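Local coordinates for protein trichothecene 15-O-acetyltransferase TRI3 (Fusarium sporotrichioides, PDB 3FOT) that acetylates the 15-hydroxyl of trichothecene intermediates such as 15-deacetylcalonectrin on the biosynthetic route to T-2 toxin, at residues Thr67-Glu79 / Leu159-Ile172. Numbering follows the deposited sequence. Where two conformers were deposited one is given.
Sequences TLLTLQNLKEMFE and LFLLSDVSTDSTPI
Leu74 CG and Ile172 CG1 both stand anti to the carbonyl carbon (chi1 -76° and -68°), which aims the two side chains at each other. They meet tip to tip, with Leu74 CD1 a tight 3.5 Å from Ile172 CD1. Leu71 spreads its two methyls over different partners. Its CD1 slides past Val165 CG2, and its CD2 rests on Ser163 CB and the backbone of Leu161. Leu161 reaches the helix with CD1, 3.6 Å from Lys75 N and close to Leu74 CB. One helix turn past Leu74, Phe78 crosses Leu159 at about a right angle, with Leu159 CD2 3.7 Å from Phe78 CD1.

Two backbone bonds tie the 164-172 loop to the helix start and the residues just before it. Ile172 N donates to Leu69 O at 2.8 Å. Gln72 N donates to Asp168 O at 2.8 Å. The type I turn 167-170 thus supplies an acceptor for a first-turn amide. One water accepts from Leu71 N and donates to Thr167 O and Thr170 O. Another donates to both Gln72 OE1 and Asp168 OD1. Thr70 caps the helix: its OG1 accepts from Asn73 N at 2.9 Å, while Asn73 OD1 accepts from Thr70 N.

Beyond the two segments, Ile180 of strand 177-184 also touches Phe78 and Leu161. Lys75 NZ hydrogen-bonds to Ile125 O, outside the segments, and forms a salt bridge with Glu79 within its own helix. Residues 71-79 of the helix run nearly antiparallel to strand residues 159-163, against one face of a mixed sheet. This is alpha/beta layering in a CoA-dependent acyltransferase fold of the BAHD superfamily, with a capping box at the helix start.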
loop_
_atom_site.group_PDB
_atom_site.type_symbol
_atom_site.label_atom_id
_atom_site.label_comp_id
_atom_site.label_asym_id
_atom_site.label_seq_id
_atom_site.Cartn_x
_atom_site.Cartn_y
_atom_site.Cartn_z
ATOM N N THR A 67 -13.514 -5.283 -31.406
ATOM C CA THR A 67 -13.677 -5.745 -30.024
ATOM C C THR A 67 -14.764 -4.922 -29.348
ATOM O O THR A 67 -14.603 -3.705 -29.182
ATOM C CB THR A 67 -12.372 -5.557 -29.226
ATOM O OG1 THR A 67 -11.391 -6.464 -29.715
ATOM C CG2 THR A 67 -12.596 -5.820 -27.730
ATOM N N LEU A 68 -15.849 -5.580 -28.931
ATOM C CA LEU A 68 -16.953 -4.883 -28.294
ATOM C C LEU A 68 -16.892 -5.006 -26.773
ATOM O O LEU A 68 -17.100 -6.094 -26.225
ATOM C CB LEU A 68 -18.275 -5.472 -28.799
ATOM C CG LEU A 68 -19.599 -4.935 -28.285
ATOM C CD1 LEU A 68 -19.645 -3.428 -28.337
ATOM C CD2 LEU A 68 -20.682 -5.548 -29.174
ATOM N N LEU A 69 -16.652 -3.887 -26.102
ATOM C CA LEU A 69 -16.617 -3.865 -24.651
ATOM C C LEU A 69 -17.825 -3.152 -24.097
ATOM O O LEU A 69 -18.243 -2.111 -24.627
ATOM C CB LEU A 69 -15.355 -3.146 -24.179
ATOM C CG LEU A 69 -14.022 -3.763 -24.621
ATOM C CD1 LEU A 69 -12.879 -2.865 -24.109
ATOM C CD2 LEU A 69 -13.893 -5.208 -24.119
ATOM N N THR A 70 -18.402 -3.710 -23.036
ATOM C CA THR A 70 -19.435 -3.000 -22.284
ATOM C C THR A 70 -19.129 -3.153 -20.804
ATOM O O THR A 70 -18.347 -4.002 -20.429
ATOM C CB THR A 70 -20.868 -3.532 -22.530
ATOM O OG1 THR A 70 -20.991 -4.861 -21.989
ATOM C CG2 THR A 70 -21.224 -3.522 -24.038
ATOM N N LEU A 71 -19.761 -2.348 -19.954
ATOM C CA LEU A 71 -19.553 -2.569 -18.509
ATOM C C LEU A 71 -20.047 -3.949 -18.096
ATOM O O LEU A 71 -19.381 -4.653 -17.317
ATOM C CB LEU A 71 -20.201 -1.458 -17.668
ATOM C CG LEU A 71 -19.564 -0.075 -17.826
ATOM C CD1 LEU A 71 -20.535 0.969 -17.226
ATOM C CD2 LEU A 71 -18.245 -0.008 -17.120
ATOM N N GLN A 72 -21.197 -4.365 -18.640
ATOM C CA GLN A 72 -21.719 -5.702 -18.364
ATOM C C GLN A 72 -20.742 -6.851 -18.771
ATOM O O GLN A 72 -20.459 -7.762 -17.974
ATOM C CB GLN A 72 -23.124 -5.857 -18.987
ATOM C CG GLN A 72 -23.716 -7.279 -18.881
ATOM C CD GLN A 72 -25.230 -7.358 -19.214
ATOM O OE1 GLN A 72 -26.043 -6.629 -18.645
ATOM N NE2 GLN A 72 -25.595 -8.273 -20.080
ATOM N N ASN A 73 -20.172 -6.797 -19.979
ATOM C CA ASN A 73 -19.263 -7.867 -20.358
ATOM C C ASN A 73 -17.878 -7.761 -19.705
ATOM O O ASN A 73 -17.239 -8.785 -19.455
ATOM C CB ASN A 73 -19.272 -8.212 -21.878
ATOM C CG ASN A 73 -18.562 -7.187 -22.749
ATOM O OD1 ASN A 73 -17.787 -6.366 -22.285
ATOM N ND2 ASN A 73 -18.825 -7.260 -24.066
ATOM N N LEU A 74 -17.471 -6.538 -19.320
ATOM C CA LEU A 74 -16.230 -6.384 -18.543
ATOM C C LEU A 74 -16.376 -7.009 -17.160
ATOM O O LEU A 74 -15.470 -7.700 -16.669
ATOM C CB LEU A 74 -15.798 -4.912 -18.445
ATOM C CG LEU A 74 -15.166 -4.357 -19.735
ATOM C CD1 LEU A 74 -15.076 -2.815 -19.705
ATOM C CD2 LEU A 74 -13.776 -4.989 -19.961
ATOM N N LYS A 75 -17.539 -6.799 -16.545
ATOM C CA LYS A 75 -17.827 -7.395 -15.253
ATOM C C LYS A 75 -17.772 -8.905 -15.421
ATOM O O LYS A 75 -17.163 -9.608 -14.603
ATOM C CB LYS A 75 -19.198 -6.946 -14.753
ATOM C CG LYS A 75 -19.700 -7.716 -13.514
ATOM C CD LYS A 75 -20.790 -6.916 -12.787
ATOM C CE LYS A 75 -21.718 -7.826 -12.004
ATOM N NZ LYS A 75 -21.085 -8.553 -10.871
ATOM N N GLU A 76 -18.369 -9.417 -16.492
ATOM C CA GLU A 76 -18.360 -10.885 -16.684
ATOM C C GLU A 76 -16.922 -11.421 -16.781
ATOM O O GLU A 76 -16.562 -12.429 -16.147
ATOM C CB GLU A 76 -19.206 -11.282 -17.907
ATOM C CG GLU A 76 -19.283 -12.789 -18.081
ATOM C CD GLU A 76 -19.880 -13.249 -19.420
ATOM O OE1 GLU A 76 -20.092 -12.418 -20.332
ATOM O OE2 GLU A 76 -20.095 -14.479 -19.533
ATOM N N MET A 77 -16.087 -10.741 -17.571
ATOM C CA MET A 77 -14.678 -11.156 -17.765
ATOM C C MET A 77 -13.871 -11.061 -16.456
ATOM O O MET A 77 -13.050 -11.932 -16.145
ATOM C CB MET A 77 -14.019 -10.288 -18.848
ATOM C CG MET A 77 -14.642 -10.421 -20.263
ATOM S SD MET A 77 -14.028 -9.042 -21.262
ATOM C CE MET A 77 -15.370 -8.682 -22.341
ATOM N N PHE A 78 -14.114 -10.013 -15.677
ATOM C CA PHE A 78 -13.368 -9.852 -14.411
ATOM C C PHE A 78 -13.838 -10.832 -13.342
ATOM O O PHE A 78 -13.089 -11.198 -12.447
ATOM C CB PHE A 78 -13.438 -8.409 -13.923
ATOM C CG PHE A 78 -12.342 -7.558 -14.480
ATOM C CD1 PHE A 78 -11.033 -7.679 -13.998
ATOM C CD2 PHE A 78 -12.591 -6.675 -15.507
ATOM C CE1 PHE A 78 -9.998 -6.896 -14.545
ATOM C CE2 PHE A 78 -11.578 -5.894 -16.066
ATOM C CZ PHE A 78 -10.287 -5.991 -15.582
ATOM N N GLU A 79 -15.086 -11.265 -13.433
ATOM C CA GLU A 79 -15.562 -12.322 -12.532
ATOM C C GLU A 79 -14.788 -13.611 -12.810
ATOM O O GLU A 79 -14.330 -14.298 -11.888
ATOM C CB GLU A 79 -17.062 -12.550 -12.717
ATOM C CG GLU A 79 -17.944 -11.454 -12.103
ATOM C CD GLU A 79 -19.387 -11.636 -12.547
ATOM O OE1 GLU A 79 -19.683 -12.675 -13.169
ATOM O OE2 GLU A 79 -20.228 -10.759 -12.282
ATOM N N LEU A 159 -13.924 -4.793 -6.791
ATOM C CA LEU A 159 -13.586 -3.933 -7.951
ATOM C C LEU A 159 -14.822 -3.167 -8.364
ATOM O O LEU A 159 -15.929 -3.735 -8.347
ATOM C CB LEU A 159 -13.205 -4.791 -9.173
ATOM C CG LEU A 159 -11.795 -5.326 -9.367
ATOM C CD1 LEU A 159 -11.446 -6.320 -8.265
ATOM C CD2 LEU A 159 -11.639 -5.989 -10.745
ATOM N N PHE A 160 -14.639 -1.908 -8.761
ATOM C CA PHE A 160 -15.703 -1.098 -9.341
ATOM C C PHE A 160 -15.277 -0.589 -10.701
ATOM O O PHE A 160 -14.267 0.097 -10.809
ATOM C CB PHE A 160 -16.014 0.102 -8.444
ATOM C CG PHE A 160 -16.456 -0.279 -7.073
ATOM C CD1 PHE A 160 -17.810 -0.405 -6.783
ATOM C CD2 PHE A 160 -15.512 -0.469 -6.057
ATOM C CE1 PHE A 160 -18.228 -0.764 -5.515
ATOM C CE2 PHE A 160 -15.916 -0.813 -4.780
ATOM C CZ PHE A 160 -17.269 -0.968 -4.501
ATOM N N LEU A 161 -16.037 -0.944 -11.734
ATOM C CA LEU A 161 -15.710 -0.562 -13.119
ATOM C C LEU A 161 -16.625 0.591 -13.477
ATOM O O LEU A 161 -17.843 0.490 -13.314
ATOM C CB LEU A 161 -15.951 -1.732 -14.091
ATOM C CG LEU A 161 -15.442 -3.139 -13.700
ATOM C CD1 LEU A 161 -15.924 -4.226 -14.672
ATOM C CD2 LEU A 161 -13.943 -3.178 -13.530
ATOM N N LEU A 162 -16.044 1.678 -13.943
ATOM C CA LEU A 162 -16.794 2.898 -14.186
ATOM C C LEU A 162 -16.485 3.352 -15.593
ATOM O O LEU A 162 -15.336 3.310 -16.021
ATOM C CB LEU A 162 -16.327 3.981 -13.208
ATOM C CG LEU A 162 -16.175 3.614 -11.719
ATOM C CD1 LEU A 162 -15.571 4.788 -10.959
ATOM C CD2 LEU A 162 -17.523 3.187 -11.143
ATOM N N SER A 163 -17.495 3.811 -16.318
ATOM C CA SER A 163 -17.237 4.412 -17.627
ATOM C C SER A 163 -18.379 5.370 -17.925
ATOM O O SER A 163 -19.523 5.101 -17.570
ATOM C CB SER A 163 -17.103 3.366 -18.755
ATOM O OG SER A 163 -16.565 3.955 -19.951
ATOM N N ASP A 164 -18.043 6.469 -18.600
ATOM C CA ASP A 164 -19.032 7.507 -18.911
ATOM C C ASP A 164 -19.843 7.125 -20.151
ATOM O O ASP A 164 -19.661 7.691 -21.232
ATOM C CB ASP A 164 -18.357 8.858 -19.099
ATOM C CG ASP A 164 -19.353 10.006 -19.134
ATOM O OD1 ASP A 164 -20.558 9.792 -18.849
ATOM O OD2 ASP A 164 -18.914 11.120 -19.457
ATOM N N VAL A 165 -20.736 6.163 -19.969
ATOM C CA VAL A 165 -21.624 5.678 -21.017
ATOM C C VAL A 165 -23.035 5.693 -20.435
ATOM O O VAL A 165 -23.184 5.839 -19.226
ATOM C CB VAL A 165 -21.228 4.261 -21.512
ATOM C CG1 VAL A 165 -19.902 4.304 -22.271
ATOM C CG2 VAL A 165 -21.176 3.238 -20.343
ATOM N N SER A 166 -24.063 5.548 -21.285
ATOM C CA SER A 166 -25.443 5.651 -20.830
ATOM C C SER A 166 -25.869 4.489 -19.943
ATOM O O SER A 166 -26.481 4.694 -18.899
ATOM C CB SER A 166 -26.390 5.788 -22.022
ATOM O OG SER A 166 -26.155 7.017 -22.675
ATOM N N THR A 167 -25.539 3.274 -20.362
ATOM C CA THR A 167 -26.002 2.078 -19.664
ATOM C C THR A 167 -24.885 1.040 -19.624
ATOM O O THR A 167 -23.862 1.209 -20.265
ATOM C CB THR A 167 -27.222 1.427 -20.374
ATOM O OG1 THR A 167 -26.790 0.737 -21.554
ATOM C CG2 THR A 167 -28.268 2.480 -20.766
ATOM N N ASP A 168 -25.126 -0.050 -18.910
ATOM C CA ASP A 168 -24.110 -1.103 -18.790
ATOM C C ASP A 168 -23.978 -1.985 -20.025
ATOM O O ASP A 168 -23.072 -2.836 -20.070
ATOM C CB ASP A 168 -24.308 -1.929 -17.515
ATOM C CG ASP A 168 -25.648 -2.618 -17.443
ATOM O OD1 ASP A 168 -26.353 -2.735 -18.481
ATOM O OD2 ASP A 168 -26.000 -3.049 -16.312
ATOM N N SER A 169 -24.864 -1.790 -21.017
ATOM C CA SER A 169 -24.747 -2.512 -22.291
ATOM C C SER A 169 -24.362 -1.580 -23.446
ATOM O O SER A 169 -24.296 -2.006 -24.608
ATOM C CB SER A 169 -26.036 -3.287 -22.610
ATOM O OG SER A 169 -27.139 -2.402 -22.643
ATOM N N THR A 170 -24.083 -0.311 -23.119
ATOM C CA THR A 170 -23.576 0.630 -24.102
ATOM C C THR A 170 -22.129 0.257 -24.491
ATOM O O THR A 170 -21.273 0.150 -23.612
ATOM C CB THR A 170 -23.607 2.071 -23.534
ATOM O OG1 THR A 170 -24.953 2.405 -23.157
ATOM C CG2 THR A 170 -23.079 3.089 -24.560
ATOM N N PRO A 171 -21.844 0.098 -25.802
ATOM C CA PRO A 171 -20.458 -0.154 -26.206
ATOM C C PRO A 171 -19.551 0.999 -25.779
ATOM O O PRO A 171 -19.901 2.191 -25.934
ATOM C CB PRO A 171 -20.538 -0.253 -27.734
ATOM C CG PRO A 171 -21.972 -0.559 -28.041
ATOM C CD PRO A 171 -22.759 0.144 -26.963
ATOM N N ILE A 172 -18.412 0.637 -25.204
ATOM C CA ILE A 172 -17.468 1.626 -24.714
ATOM C C ILE A 172 -16.706 2.133 -25.947
ATOM O O ILE A 172 -16.080 1.355 -26.641
ATOM C CB ILE A 172 -16.548 1.038 -23.634
ATOM C CG1 ILE A 172 -17.374 0.730 -22.354
ATOM C CG2 ILE A 172 -15.402 2.021 -23.318
ATOM C CD1 ILE A 172 -16.744 -0.331 -21.514
HETATM O O HOH W 1 -16.212 -1.291 -27.434
HETATM O O HOH W 2 -21.311 -0.159 -20.908
HETATM O O HOH W 3 -27.829 -4.978 -19.490
#